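Local coordinates for DUF4442 domain-containing protein (Pseudomonas aeruginosa, PDB 1SH8) that is of unknown function but is probably a thioesterase with a HotDog fold, at residues G119-L127 against E139-S148; V30-L38 against L63-S72. One frame throughout, in Å; residues are numbered along the deposited sequence.

Interaction 1: G119-L127 against E139-S148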
ATOM      1  N   GLY A 119     -21.435 -11.992 -12.354  1.00 17.49           N
ATOM      2  CA  GLY A 119     -21.360 -10.801 -11.529  1.00 16.62           C
ATOM      3  C   GLY A 119     -19.964 -10.438 -11.058  1.00 16.18           C
ATOM      4  O   GLY A 119     -19.730  -9.306 -10.633  1.00 15.03           O
ATOM      5  N   LYS A 120     -19.037 -11.390 -11.121  1.00 15.02           N
ATOM      6  CA  LYS A 120     -17.661 -11.137 -10.701  1.00 15.03           C
ATOM      7  C   LYS A 120     -16.702 -12.156 -11.307  1.00 14.66           C
ATOM      8  O   LYS A 120     -17.096 -13.283 -11.644  1.00 14.81           O
ATOM      9  CB  LYS A 120     -17.544 -11.179  -9.175  1.00 15.78           C
ATOM     10  CG  LYS A 120     -17.765 -12.554  -8.572  1.00 19.59           C
ATOM     11  CD  LYS A 120     -17.601 -12.515  -7.057  1.00 25.45           C
ATOM     12  CE  LYS A 120     -17.809 -13.890  -6.439  1.00 28.03           C
ATOM     13  NZ  LYS A 120     -17.582 -13.864  -4.965  1.00 31.87           N
ATOM     14  N   ALA A 121     -15.443 -11.746 -11.445  1.00 12.61           N
ATOM     15  CA  ALA A 121     -14.391 -12.588 -12.006  1.00 11.14           C
ATOM     16  C   ALA A 121     -13.068 -12.103 -11.434  1.00 11.98           C
ATOM     17  O   ALA A 121     -12.844 -10.898 -11.330  1.00 13.48           O
ATOM     18  CB  ALA A 121     -14.377 -12.471 -13.517  1.00 10.20           C
ATOM     19  N   GLU A 122     -12.191 -13.031 -11.068  1.00 11.11           N
ATOM     20  CA  GLU A 122     -10.900 -12.657 -10.493  1.00  9.88           C
ATOM     21  C   GLU A 122      -9.757 -12.698 -11.495  1.00  9.74           C
ATOM     22  O   GLU A 122      -9.733 -13.530 -12.398  1.00  8.65           O
ATOM     23  CB  GLU A 122     -10.496 -13.607  -9.361  1.00 12.86           C
ATOM     24  CG  GLU A 122     -11.481 -13.831  -8.236  1.00 16.74           C
ATOM     25  CD  GLU A 122     -10.943 -14.847  -7.230  1.00 18.42           C
ATOM     26  OE1 GLU A 122     -10.224 -15.784  -7.659  1.00 18.82           O
ATOM     27  OE2 GLU A 122     -11.241 -14.718  -6.024  1.00 19.20           O
ATOM     28  N   TYR A 123      -8.803 -11.792 -11.323  1.00  8.44           N
ATOM     29  CA  TYR A 123      -7.603 -11.793 -12.145  1.00  8.00           C
ATOM     30  C   TYR A 123      -6.448 -11.403 -11.225  1.00  8.10           C
ATOM     31  O   TYR A 123      -6.613 -10.601 -10.301  1.00  8.19           O
ATOM     32  CB  TYR A 123      -7.717 -10.856 -13.366  1.00  7.72           C
ATOM     33  CG  TYR A 123      -7.950  -9.382 -13.095  1.00  8.78           C
ATOM     34  CD1 TYR A 123      -6.891  -8.467 -13.111  1.00  8.84           C
ATOM     35  CD2 TYR A 123      -9.238  -8.892 -12.886  1.00  9.02           C
ATOM     36  CE1 TYR A 123      -7.117  -7.096 -12.931  1.00  8.72           C
ATOM     37  CE2 TYR A 123      -9.476  -7.526 -12.703  1.00  9.27           C
ATOM     38  CZ  TYR A 123      -8.414  -6.636 -12.728  1.00  9.31           C
ATOM     39  OH  TYR A 123      -8.665  -5.291 -12.556  1.00 10.17           O
ATOM     40  N   SER A 124      -5.289 -12.014 -11.440  1.00  8.08           N
ATOM     41  CA  SER A 124      -4.130 -11.717 -10.612  1.00  7.34           C
ATOM     42  C   SER A 124      -3.005 -11.117 -11.443  1.00  8.00           C
ATOM     43  O   SER A 124      -2.957 -11.290 -12.665  1.00  7.95           O
ATOM     44  CB  SER A 124      -3.637 -12.989  -9.921  1.00  8.36           C
ATOM     45  OG  SER A 124      -3.305 -13.984 -10.874  1.00  9.49           O
ATOM     46  N   LEU A 125      -2.116 -10.392 -10.771  1.00  6.35           N
ATOM     47  CA  LEU A 125      -0.970  -9.778 -11.429  1.00  6.48           C
ATOM     48  C   LEU A 125       0.249 -10.007 -10.540  1.00  6.87           C
ATOM     49  O   LEU A 125       0.174  -9.842  -9.318  1.00  6.50           O
ATOM     50  CB  LEU A 125      -1.188  -8.269 -11.620  1.00  6.92           C
ATOM     51  CG  LEU A 125      -2.373  -7.798 -12.478  1.00  6.02           C
ATOM     52  CD1 LEU A 125      -2.486  -6.275 -12.415  1.00  7.28           C
ATOM     53  CD2 LEU A 125      -2.190  -8.253 -13.916  1.00  7.50           C
ATOM     54  N   GLU A 126       1.352 -10.416 -11.159  1.00  6.75           N
ATOM     55  CA  GLU A 126       2.621 -10.646 -10.462  1.00  7.21           C
ATOM     56  C   GLU A 126       3.592  -9.733 -11.192  1.00  7.41           C
ATOM     57  O   GLU A 126       4.036 -10.039 -12.300  1.00  7.74           O
ATOM     58  CB  GLU A 126       3.040 -12.112 -10.578  1.00  8.21           C
ATOM     59  CG  GLU A 126       2.089 -13.049  -9.850  1.00 10.04           C
ATOM     60  CD  GLU A 126       2.444 -14.501 -10.052  1.00 13.54           C
ATOM     61  OE1 GLU A 126       3.397 -14.985  -9.409  1.00 15.69           O
ATOM     62  OE2 GLU A 126       1.765 -15.154 -10.868  1.00 15.46           O
ATOM     63  N   LEU A 127       3.915  -8.612 -10.555  1.00  6.43           N
ATOM     64  CA  LEU A 127       4.742  -7.586 -11.168  1.00  7.06           C
ATOM     65  C   LEU A 127       6.077  -7.284 -10.515  1.00  7.19           C
ATOM     66  O   LEU A 127       6.307  -7.603  -9.350  1.00  8.19           O
ATOM     67  CB  LEU A 127       3.942  -6.282 -11.215  1.00  6.81           C
ATOM     68  CG  LEU A 127       2.451  -6.389 -11.556  1.00  8.55           C
ATOM     69  CD1 LEU A 127       1.811  -5.009 -11.472  1.00  9.03           C
ATOM     70  CD2 LEU A 127       2.276  -6.981 -12.946  1.00  9.07           C
ATOM     71  N   GLU A 139       8.767  -6.489  -5.728  1.00  6.38           N
ATOM     72  CA  GLU A 139       7.964  -7.406  -6.523  1.00  7.46           C
ATOM     73  C   GLU A 139       6.639  -7.628  -5.809  1.00  8.10           C
ATOM     74  O   GLU A 139       6.607  -7.823  -4.594  1.00  8.52           O
ATOM     75  CB  GLU A 139       8.717  -8.728  -6.708  1.00  8.64           C
ATOM     76  CG  GLU A 139       9.998  -8.560  -7.510  1.00  7.82           C
ATOM     77  CD  GLU A 139      10.740  -9.863  -7.732  1.00 11.98           C
ATOM     78  OE1 GLU A 139      11.365 -10.370  -6.775  1.00 10.89           O
ATOM     79  OE2 GLU A 139      10.695 -10.381  -8.871  1.00 12.22           O
ATOM     80  N   SER A 140       5.546  -7.595  -6.566  1.00  7.38           N
ATOM     81  CA  SER A 140       4.217  -7.767  -5.986  1.00  6.94           C
ATOM     82  C   SER A 140       3.404  -8.897  -6.609  1.00  6.64           C
ATOM     83  O   SER A 140       3.659  -9.326  -7.734  1.00  6.41           O
ATOM     84  CB  SER A 140       3.416  -6.465  -6.123  1.00  7.76           C
ATOM     85  OG  SER A 140       3.176  -6.161  -7.491  1.00  8.51           O
ATOM     86  N   ALA A 141       2.420  -9.364  -5.854  1.00  7.03           N
ATOM     87  CA  ALA A 141       1.495 -10.403  -6.298  1.00  6.37           C
ATOM     88  C   ALA A 141       0.151  -9.925  -5.757  1.00  6.55           C
ATOM     89  O   ALA A 141       0.014  -9.692  -4.553  1.00  6.91           O
ATOM     90  CB  ALA A 141       1.872 -11.760  -5.697  1.00  6.91           C
ATOM     91  N   ALA A 142      -0.835  -9.763  -6.635  1.00  6.16           N
ATOM     92  CA  ALA A 142      -2.135  -9.265  -6.197  1.00  5.89           C
ATOM     93  C   ALA A 142      -3.328  -9.943  -6.851  1.00  6.66           C
ATOM     94  O   ALA A 142      -3.251 -10.393  -7.997  1.00  7.29           O
ATOM     95  CB  ALA A 142      -2.210  -7.775  -6.450  1.00  7.01           C
ATOM     96  N   LEU A 143      -4.431  -9.995  -6.110  1.00  6.64           N
ATOM     97  CA  LEU A 143      -5.673 -10.590  -6.590  1.00  6.42           C
ATOM     98  C   LEU A 143      -6.720  -9.492  -6.683  1.00  7.01           C
ATOM     99  O   LEU A 143      -6.989  -8.795  -5.703  1.00  6.67           O
ATOM    100  CB  LEU A 143      -6.169 -11.674  -5.626  1.00  5.73           C
ATOM    101  CG  LEU A 143      -7.475 -12.388  -5.997  1.00  7.58           C
ATOM    102  CD1 LEU A 143      -7.305 -13.171  -7.299  1.00  6.69           C
ATOM    103  CD2 LEU A 143      -7.878 -13.323  -4.872  1.00  6.45           C
ATOM    104  N   TYR A 144      -7.298  -9.348  -7.870  1.00  7.34           N
ATOM    105  CA  TYR A 144      -8.328  -8.350  -8.133  1.00  7.70           C
ATOM    106  C   TYR A 144      -9.606  -9.052  -8.528  1.00  8.29           C
ATOM    107  O   TYR A 144      -9.602 -10.213  -8.938  1.00  7.88           O
ATOM    108  CB  TYR A 144      -7.922  -7.443  -9.298  1.00  7.07           C
ATOM    109  CG  TYR A 144      -6.686  -6.631  -9.044  1.00  7.56           C
ATOM    110  CD1 TYR A 144      -6.768  -5.366  -8.453  1.00  7.99           C
ATOM    111  CD2 TYR A 144      -5.423  -7.134  -9.367  1.00  7.70           C
ATOM    112  CE1 TYR A 144      -5.613  -4.620  -8.187  1.00  7.83           C
ATOM    113  CE2 TYR A 144      -4.264  -6.398  -9.104  1.00  7.42           C
ATOM    114  CZ  TYR A 144      -4.372  -5.145  -8.514  1.00  8.52           C
ATOM    115  OH  TYR A 144      -3.232  -4.428  -8.232  1.00  9.60           O
ATOM    116  N   GLN A 145     -10.704  -8.323  -8.424  1.00  9.04           N
ATOM    117  CA  GLN A 145     -11.989  -8.852  -8.813  1.00 10.47           C
ATOM    118  C   GLN A 145     -12.624  -7.823  -9.741  1.00 10.37           C
ATOM    119  O   GLN A 145     -12.584  -6.623  -9.457  1.00 10.94           O
ATOM    120  CB  GLN A 145     -12.860  -9.044  -7.575  1.00 13.55           C
ATOM    121  CG  GLN A 145     -13.713 -10.287  -7.596  1.00 19.50           C
ATOM    122  CD  GLN A 145     -14.504 -10.444  -6.319  1.00 18.97           C
ATOM    123  OE1 GLN A 145     -15.405  -9.661  -6.039  1.00 20.48           O
ATOM    124  NE2 GLN A 145     -14.158 -11.451  -5.528  1.00 21.81           N
ATOM    125  N   LEU A 146     -13.158  -8.287 -10.867  1.00 10.24           N
ATOM    126  CA  LEU A 146     -13.864  -7.418 -11.808  1.00 10.83           C
ATOM    127  C   LEU A 146     -15.321  -7.678 -11.420  1.00 11.39           C
ATOM    128  O   LEU A 146     -15.782  -8.820 -11.466  1.00 11.43           O
ATOM    129  CB  LEU A 146     -13.619  -7.857 -13.258  1.00 10.55           C
ATOM    130  CG  LEU A 146     -14.300  -7.019 -14.345  1.00 12.56           C
ATOM    131  CD1 LEU A 146     -13.728  -5.601 -14.343  1.00 11.38           C
ATOM    132  CD2 LEU A 146     -14.091  -7.674 -15.705  1.00 12.47           C
ATOM    133  N   ARG A 147     -16.041  -6.634 -11.022  1.00 10.26           N
ATOM    134  CA  ARG A 147     -17.421  -6.815 -10.591  1.00 12.29           C
ATOM    135  C   ARG A 147     -18.406  -5.965 -11.361  1.00 13.22           C
ATOM    136  O   ARG A 147     -18.088  -4.858 -11.782  1.00 12.10           O
ATOM    137  CB  ARG A 147     -17.552  -6.473  -9.103  1.00 12.69           C
ATOM    138  CG  ARG A 147     -16.635  -7.275  -8.188  1.00 15.20           C
ATOM    139  CD  ARG A 147     -16.780  -6.822  -6.746  1.00 18.02           C
ATOM    140  NE  ARG A 147     -18.145  -6.979  -6.247  1.00 21.86           N
ATOM    141  CZ  ARG A 147     -18.692  -8.139  -5.886  1.00 24.57           C
ATOM    142  NH1 ARG A 147     -17.995  -9.265  -5.959  1.00 24.35           N
ATOM    143  NH2 ARG A 147     -19.943  -8.171  -5.446  1.00 25.54           N
ATOM    144  N   SER A 148     -19.612  -6.486 -11.545  1.00 14.59           N
ATOM    145  CA  SER A 148     -20.635  -5.717 -12.229  1.00 16.26           C
ATOM    146  C   SER A 148     -21.384  -4.949 -11.147  1.00 16.35           C
ATOM    147  O   SER A 148     -21.424  -5.365  -9.988  1.00 14.38           O
ATOM    148  CB  SER A 148     -21.597  -6.638 -12.988  1.00 18.02           C
ATOM    149  OG  SER A 148     -22.256  -7.526 -12.106  1.00 23.93           O
TER
HETATM  150  O   HOH W   1     -19.516 -11.119  -4.069  1.00 42.03           O
HETATM  151  O   HOH W   2     -11.770 -12.856  -4.185  1.00 35.64           O
HETATM  152  O   HOH W   3       0.930  -7.294  -8.249  1.00  9.44           O

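Interaction 2: V30-L38 against L63-S72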
ATOM      1  N   VAL A  30       2.216   4.242 -20.862  1.00  9.84           N
ATOM      2  CA  VAL A  30       1.461   3.546 -21.900  1.00 10.78           C
ATOM      3  C   VAL A  30       0.174   2.975 -21.306  1.00 10.47           C
ATOM      4  O   VAL A  30       0.189   2.388 -20.223  1.00  9.69           O
ATOM      5  CB  VAL A  30       2.263   2.379 -22.529  1.00 11.17           C
ATOM      6  CG1 VAL A  30       1.377   1.595 -23.492  1.00 11.90           C
ATOM      7  CG2 VAL A  30       3.481   2.919 -23.269  1.00 13.14           C
ATOM      8  N   LEU A  31      -0.933   3.170 -22.014  1.00  9.99           N
ATOM      9  CA  LEU A  31      -2.238   2.661 -21.594  1.00 10.39           C
ATOM     10  C   LEU A  31      -2.966   2.143 -22.829  1.00 10.96           C
ATOM     11  O   LEU A  31      -3.440   2.925 -23.652  1.00 12.60           O
ATOM     12  CB  LEU A  31      -3.071   3.768 -20.936  1.00  9.27           C
ATOM     13  CG  LEU A  31      -2.569   4.287 -19.589  1.00  9.27           C
ATOM     14  CD1 LEU A  31      -3.407   5.479 -19.164  1.00  9.53           C
ATOM     15  CD2 LEU A  31      -2.645   3.174 -18.546  1.00  8.31           C
ATOM     16  N   GLU A  32      -3.044   0.826 -22.958  1.00  9.90           N
ATOM     17  CA  GLU A  32      -3.712   0.214 -24.099  1.00 10.92           C
ATOM     18  C   GLU A  32      -4.434  -1.036 -23.616  1.00 10.89           C
ATOM     19  O   GLU A  32      -4.149  -1.551 -22.527  1.00  9.79           O
ATOM     20  CB  GLU A  32      -2.680  -0.177 -25.165  1.00 12.72           C
ATOM     21  CG  GLU A  32      -1.669   0.919 -25.474  1.00 16.31           C
ATOM     22  CD  GLU A  32      -0.632   0.506 -26.506  1.00 16.51           C
ATOM     23  OE1 GLU A  32      -0.136  -0.639 -26.444  1.00 15.88           O
ATOM     24  OE2 GLU A  32      -0.304   1.344 -27.370  1.00 19.26           O
ATOM     25  N   PRO A  33      -5.395  -1.537 -24.407  1.00 10.53           N
ATOM     26  CA  PRO A  33      -6.100  -2.743 -23.972  1.00 10.60           C
ATOM     27  C   PRO A  33      -5.072  -3.841 -23.703  1.00 10.76           C
ATOM     28  O   PRO A  33      -4.220  -4.111 -24.549  1.00 11.79           O
ATOM     29  CB  PRO A  33      -6.985  -3.071 -25.172  1.00 10.97           C
ATOM     30  CG  PRO A  33      -7.308  -1.708 -25.723  1.00 11.34           C
ATOM     31  CD  PRO A  33      -5.966  -1.007 -25.660  1.00 11.89           C
ATOM     32  N   GLY A  34      -5.131  -4.445 -22.519  1.00  9.11           N
ATOM     33  CA  GLY A  34      -4.206  -5.514 -22.184  1.00  8.42           C
ATOM     34  C   GLY A  34      -2.773  -5.151 -21.815  1.00  8.41           C
ATOM     35  O   GLY A  34      -1.983  -6.042 -21.526  1.00  8.51           O
ATOM     36  N   TYR A  35      -2.419  -3.869 -21.826  1.00  8.77           N
ATOM     37  CA  TYR A  35      -1.057  -3.472 -21.473  1.00  7.93           C
ATOM     38  C   TYR A  35      -0.952  -2.054 -20.928  1.00  8.17           C
ATOM     39  O   TYR A  35      -1.450  -1.106 -21.533  1.00  8.32           O
ATOM     40  CB  TYR A  35      -0.118  -3.598 -22.680  1.00  9.12           C
ATOM     41  CG  TYR A  35       1.294  -3.140 -22.373  1.00  8.57           C
ATOM     42  CD1 TYR A  35       2.141  -3.910 -21.569  1.00  9.22           C
ATOM     43  CD2 TYR A  35       1.764  -1.909 -22.836  1.00  9.10           C
ATOM     44  CE1 TYR A  35       3.426  -3.463 -21.227  1.00  9.49           C
ATOM     45  CE2 TYR A  35       3.042  -1.449 -22.500  1.00  9.72           C
ATOM     46  CZ  TYR A  35       3.866  -2.230 -21.698  1.00  9.43           C
ATOM     47  OH  TYR A  35       5.126  -1.778 -21.373  1.00  9.82           O
ATOM     48  N   VAL A  36      -0.288  -1.916 -19.783  1.00  7.57           N
ATOM     49  CA  VAL A  36      -0.093  -0.610 -19.168  1.00  7.70           C
ATOM     50  C   VAL A  36       1.320  -0.510 -18.604  1.00  8.35           C
ATOM     51  O   VAL A  36       1.927  -1.522 -18.234  1.00  8.13           O
ATOM     52  CB  VAL A  36      -1.099  -0.345 -18.000  1.00  7.64           C
ATOM     53  CG1 VAL A  36      -2.533  -0.503 -18.494  1.00  8.12           C
ATOM     54  CG2 VAL A  36      -0.823  -1.287 -16.828  1.00  7.48           C
ATOM     55  N   ARG A  37       1.841   0.710 -18.567  1.00  6.97           N
ATOM     56  CA  ARG A  37       3.159   0.978 -17.999  1.00  8.49           C
ATOM     57  C   ARG A  37       3.041   2.295 -17.248  1.00  8.38           C
ATOM     58  O   ARG A  37       2.669   3.316 -17.830  1.00  8.12           O
ATOM     59  CB  ARG A  37       4.244   1.087 -19.080  1.00  8.24           C
ATOM     60  CG  ARG A  37       5.632   1.311 -18.481  1.00  9.26           C
ATOM     61  CD  ARG A  37       6.749   1.114 -19.495  1.00  8.20           C
ATOM     62  NE  ARG A  37       6.848   2.188 -20.482  1.00  9.20           N
ATOM     63  CZ  ARG A  37       6.517   2.076 -21.765  1.00 10.72           C
ATOM     64  NH1 ARG A  37       6.041   0.933 -22.244  1.00  9.69           N
ATOM     65  NH2 ARG A  37       6.702   3.104 -22.583  1.00 11.02           N
ATOM     66  N   LEU A  38       3.347   2.260 -15.955  1.00  7.26           N
ATOM     67  CA  LEU A  38       3.251   3.442 -15.106  1.00  6.72           C
ATOM     68  C   LEU A  38       4.603   3.811 -14.512  1.00  6.49           C
ATOM     69  O   LEU A  38       5.502   2.970 -14.415  1.00  7.78           O
ATOM     70  CB  LEU A  38       2.261   3.184 -13.962  1.00  7.46           C
ATOM     71  CG  LEU A  38       0.930   2.499 -14.303  1.00  7.61           C
ATOM     72  CD1 LEU A  38       0.166   2.244 -13.005  1.00  8.45           C
ATOM     73  CD2 LEU A  38       0.109   3.360 -15.257  1.00  7.87           C
ATOM     74  N   LEU A  63      -1.850   0.013  -8.618  1.00  6.70           N
ATOM     75  CA  LEU A  63      -2.641   0.687  -9.644  1.00  7.57           C
ATOM     76  C   LEU A  63      -2.807  -0.028 -10.988  1.00  6.94           C
ATOM     77  O   LEU A  63      -3.820   0.165 -11.662  1.00  8.15           O
ATOM     78  CB  LEU A  63      -2.109   2.107  -9.869  1.00  7.98           C
ATOM     79  CG  LEU A  63      -3.179   3.080 -10.367  1.00 10.31           C
ATOM     80  CD1 LEU A  63      -4.229   3.270  -9.285  1.00 11.98           C
ATOM     81  CD2 LEU A  63      -2.540   4.414 -10.717  1.00 12.17           C
ATOM     82  N   PRO A  64      -1.822  -0.849 -11.408  1.00  7.24           N
ATOM     83  CA  PRO A  64      -2.002  -1.531 -12.697  1.00  6.97           C
ATOM     84  C   PRO A  64      -3.309  -2.319 -12.790  1.00  7.06           C
ATOM     85  O   PRO A  64      -3.847  -2.507 -13.878  1.00  7.88           O
ATOM     86  CB  PRO A  64      -0.769  -2.424 -12.784  1.00  6.90           C
ATOM     87  CG  PRO A  64       0.284  -1.559 -12.152  1.00  6.50           C
ATOM     88  CD  PRO A  64      -0.441  -1.017 -10.919  1.00  5.78           C
ATOM     89  N   GLY A  65      -3.819  -2.783 -11.650  1.00  7.90           N
ATOM     90  CA  GLY A  65      -5.072  -3.523 -11.657  1.00  7.52           C
ATOM     91  C   GLY A  65      -6.201  -2.636 -12.150  1.00  7.72           C
ATOM     92  O   GLY A  65      -7.039  -3.057 -12.946  1.00  8.72           O
ATOM     93  N   GLY A  66      -6.220  -1.397 -11.669  1.00  7.77           N
ATOM     94  CA  GLY A  66      -7.239  -0.458 -12.094  1.00  7.46           C
ATOM     95  C   GLY A  66      -6.959   0.102 -13.482  1.00  7.40           C
ATOM     96  O   GLY A  66      -7.888   0.334 -14.258  1.00  7.80           O
ATOM     97  N   ALA A  67      -5.689   0.330 -13.806  1.00  6.38           N
ATOM     98  CA  ALA A  67      -5.336   0.867 -15.121  1.00  6.29           C
ATOM     99  C   ALA A  67      -5.711  -0.121 -16.229  1.00  7.04           C
ATOM    100  O   ALA A  67      -6.267   0.277 -17.251  1.00  6.67           O
ATOM    101  CB  ALA A  67      -3.840   1.201 -15.183  1.00  6.69           C
ATOM    102  N   LEU A  68      -5.404  -1.404 -16.033  1.00  7.34           N
ATOM    103  CA  LEU A  68      -5.753  -2.429 -17.025  1.00  8.04           C
ATOM    104  C   LEU A  68      -7.278  -2.500 -17.174  1.00  8.38           C
ATOM    105  O   LEU A  68      -7.798  -2.717 -18.265  1.00  8.27           O
ATOM    106  CB  LEU A  68      -5.204  -3.798 -16.608  1.00  7.13           C
ATOM    107  CG  LEU A  68      -3.735  -4.049 -16.957  1.00  8.09           C
ATOM    108  CD1 LEU A  68      -3.219  -5.274 -16.204  1.00  8.03           C
ATOM    109  CD2 LEU A  68      -3.599  -4.240 -18.465  1.00  6.80           C
ATOM    110  N   PHE A  69      -7.989  -2.315 -16.066  1.00  8.54           N
ATOM    111  CA  PHE A  69      -9.451  -2.315 -16.085  1.00  9.02           C
ATOM    112  C   PHE A  69      -9.942  -1.172 -16.988  1.00  9.15           C
ATOM    113  O   PHE A  69     -10.828  -1.357 -17.822  1.00  9.44           O
ATOM    114  CB  PHE A  69      -9.988  -2.125 -14.658  1.00  9.51           C
ATOM    115  CG  PHE A  69     -11.353  -1.486 -14.594  1.00 10.86           C
ATOM    116  CD1 PHE A  69     -12.504  -2.228 -14.845  1.00 10.69           C
ATOM    117  CD2 PHE A  69     -11.480  -0.132 -14.300  1.00  9.66           C
ATOM    118  CE1 PHE A  69     -13.763  -1.628 -14.801  1.00 10.81           C
ATOM    119  CE2 PHE A  69     -12.735   0.475 -14.255  1.00 11.29           C
ATOM    120  CZ  PHE A  69     -13.878  -0.275 -14.506  1.00 10.00           C
ATOM    121  N   LEU A  70      -9.360   0.011 -16.810  1.00  7.94           N
ATOM    122  CA  LEU A  70      -9.734   1.177 -17.608  1.00  8.22           C
ATOM    123  C   LEU A  70      -9.437   1.011 -19.098  1.00  8.64           C
ATOM    124  O   LEU A  70     -10.175   1.520 -19.944  1.00  9.02           O
ATOM    125  CB  LEU A  70      -9.014   2.429 -17.097  1.00  7.99           C
ATOM    126  CG  LEU A  70      -9.512   3.029 -15.780  1.00 10.02           C
ATOM    127  CD1 LEU A  70      -8.567   4.129 -15.334  1.00  8.99           C
ATOM    128  CD2 LEU A  70     -10.926   3.577 -15.962  1.00  9.18           C
ATOM    129  N   THR A  71      -8.359   0.309 -19.432  1.00  7.98           N
ATOM    130  CA  THR A  71      -8.018   0.136 -20.839  1.00  8.39           C
ATOM    131  C   THR A  71      -8.585  -1.123 -21.480  1.00  8.75           C
ATOM    132  O   THR A  71      -8.629  -1.225 -22.709  1.00 10.01           O
ATOM    133  CB  THR A  71      -6.489   0.080 -21.057  1.00  8.32           C
ATOM    134  OG1 THR A  71      -5.967  -1.134 -20.498  1.00  8.88           O
ATOM    135  CG2 THR A  71      -5.809   1.281 -20.422  1.00  8.36           C
ATOM    136  N   SER A  72      -9.044  -2.066 -20.664  1.00  8.54           N
ATOM    137  CA  SER A  72      -9.505  -3.338 -21.203  1.00  8.94           C
ATOM    138  C   SER A  72     -10.973  -3.719 -21.063  1.00 10.20           C
ATOM    139  O   SER A  72     -11.460  -4.568 -21.814  1.00 10.75           O
ATOM    140  CB  SER A  72      -8.649  -4.459 -20.609  1.00  9.42           C
ATOM    141  OG  SER A  72      -7.279  -4.101 -20.627  1.00  8.84           O
TER

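Interaction 1: G119-L127 against E139-S148
Tyr123 and Tyr144 face each other as a hydrogen-bonded antiparallel pair, and their buried side chains are closely packed. CB of Tyr144 sits over one face of the Tyr123 ring, 3.7 Å from its centroid, as a CH-pi contact. The ring planes differ by only 19°, but the rings are offset, so little of one lies over the other. CG of Tyr123 lies between its own backbone N and carbonyl carbon (chi1 60°), which swings the ring over the neighbouring strand. Further along, Leu125 CD1 meets Tyr144 CE2 at 3.8 Å, the two side chains crossing at about a right angle. Both tyrosine hydroxyls are held by backbone carbonyls, Tyr123 OH by Gly65 O and Tyr144 OH by Glu62 O. The segments belong to the hairpin of strands 120-130 and 136-148, part of the antiparallel sheet that wraps the helix 64-72 in the HotDog fold. Strand 136-148 is the middle one, with 78-89 on its far side. The face bearing Lys120, Glu122 and Arg147 is mostly polar and more open to solvent. There Lys120 CD lies 3.5 Å from NH1 of Arg147, at the edge of the guanidinium. Arg147 NH1 also gives a 2.6 Å hydrogen bond to Gln145 OE1. Arg147 NE is taken by Tyr79 OH. A water links Glu122 OE2 and Gln145 NE2, weakly at the amide. Leu143 CD2 lies 3.8 Å from Glu122 OE2.

Interaction 2: V30-L38 against L63-S72
Thr71 of helix 64-72 reaches the beta turn at Glu32 and packs on Leu31. Thr71 CB already lies 3.2 Å from Glu32 O. From there the side chain forks. With chi1 at 69°, Thr71 OG1 turns to the carbonyl of the turn and gives its proton to Glu32 O at 2.8 Å. Thr71 CG2 goes the other way and packs on Leu31 CB at 3.7 Å. The hydroxyl reaches Glu32 O from well above the carbonyl plane. Tyr35 N, which closes the type II turn from Glu32 to Tyr35, comes to the same oxygen from the opposite face. Two donors therefore grip this one carbonyl. Ser72 adds a second polar tie: Gly34 N donates to Ser72 OG at 2.9 Å, and the bond is nearly straight (165°). That hydroxyl in turn donates to Leu68 O, one helical turn back, so it is held by two bonds, accepting one and donating one. The backbone oxygen of Thr71 is buried here without a hydrogen-bond partner; Pro33 CA approaches it in a C-H...O contact at 3.2 Å. Below the turn the contact is apolar. Val36 CG1 reaches both Ala67 CB and Leu68 CD2. Leu38 CD1 packs on Pro64 CG, 3.9 Å away, and touches Leu63 CB. Helix 64-72 is thus laid against the hairpin of strands 27-32 and 35-40. Strand 97-102 pairs with 35-40 and touches Pro64 and Leu68, helix 7-16 covers Leu31 and Leu70, and strand 120-130 meets Pro64, Leu68 and Phe69.

Overall arrangement
Helix 64-72, a segment of interaction 2, is also touched by the buried face of interaction 1. Interaction 2 sets it against the hairpin of strands 27-32 and 35-40, while the tyrosines and leucines of interaction 1 meet it from the other sheet. The two contacts touch directly: Leu146 CD1 packs on Phe69 CD1 at 3.6 Å. Interaction 2 is mostly buried, near the centre of the chain, and relies on aliphatic packing with two hydroxyl bonds at the turn. Interaction 1 is only partly buried. Its strands are joined by a regular ladder of backbone bonds, with a largely apolar face, including two tyrosines, turned to the helix and a mostly polar face turned toward solvent.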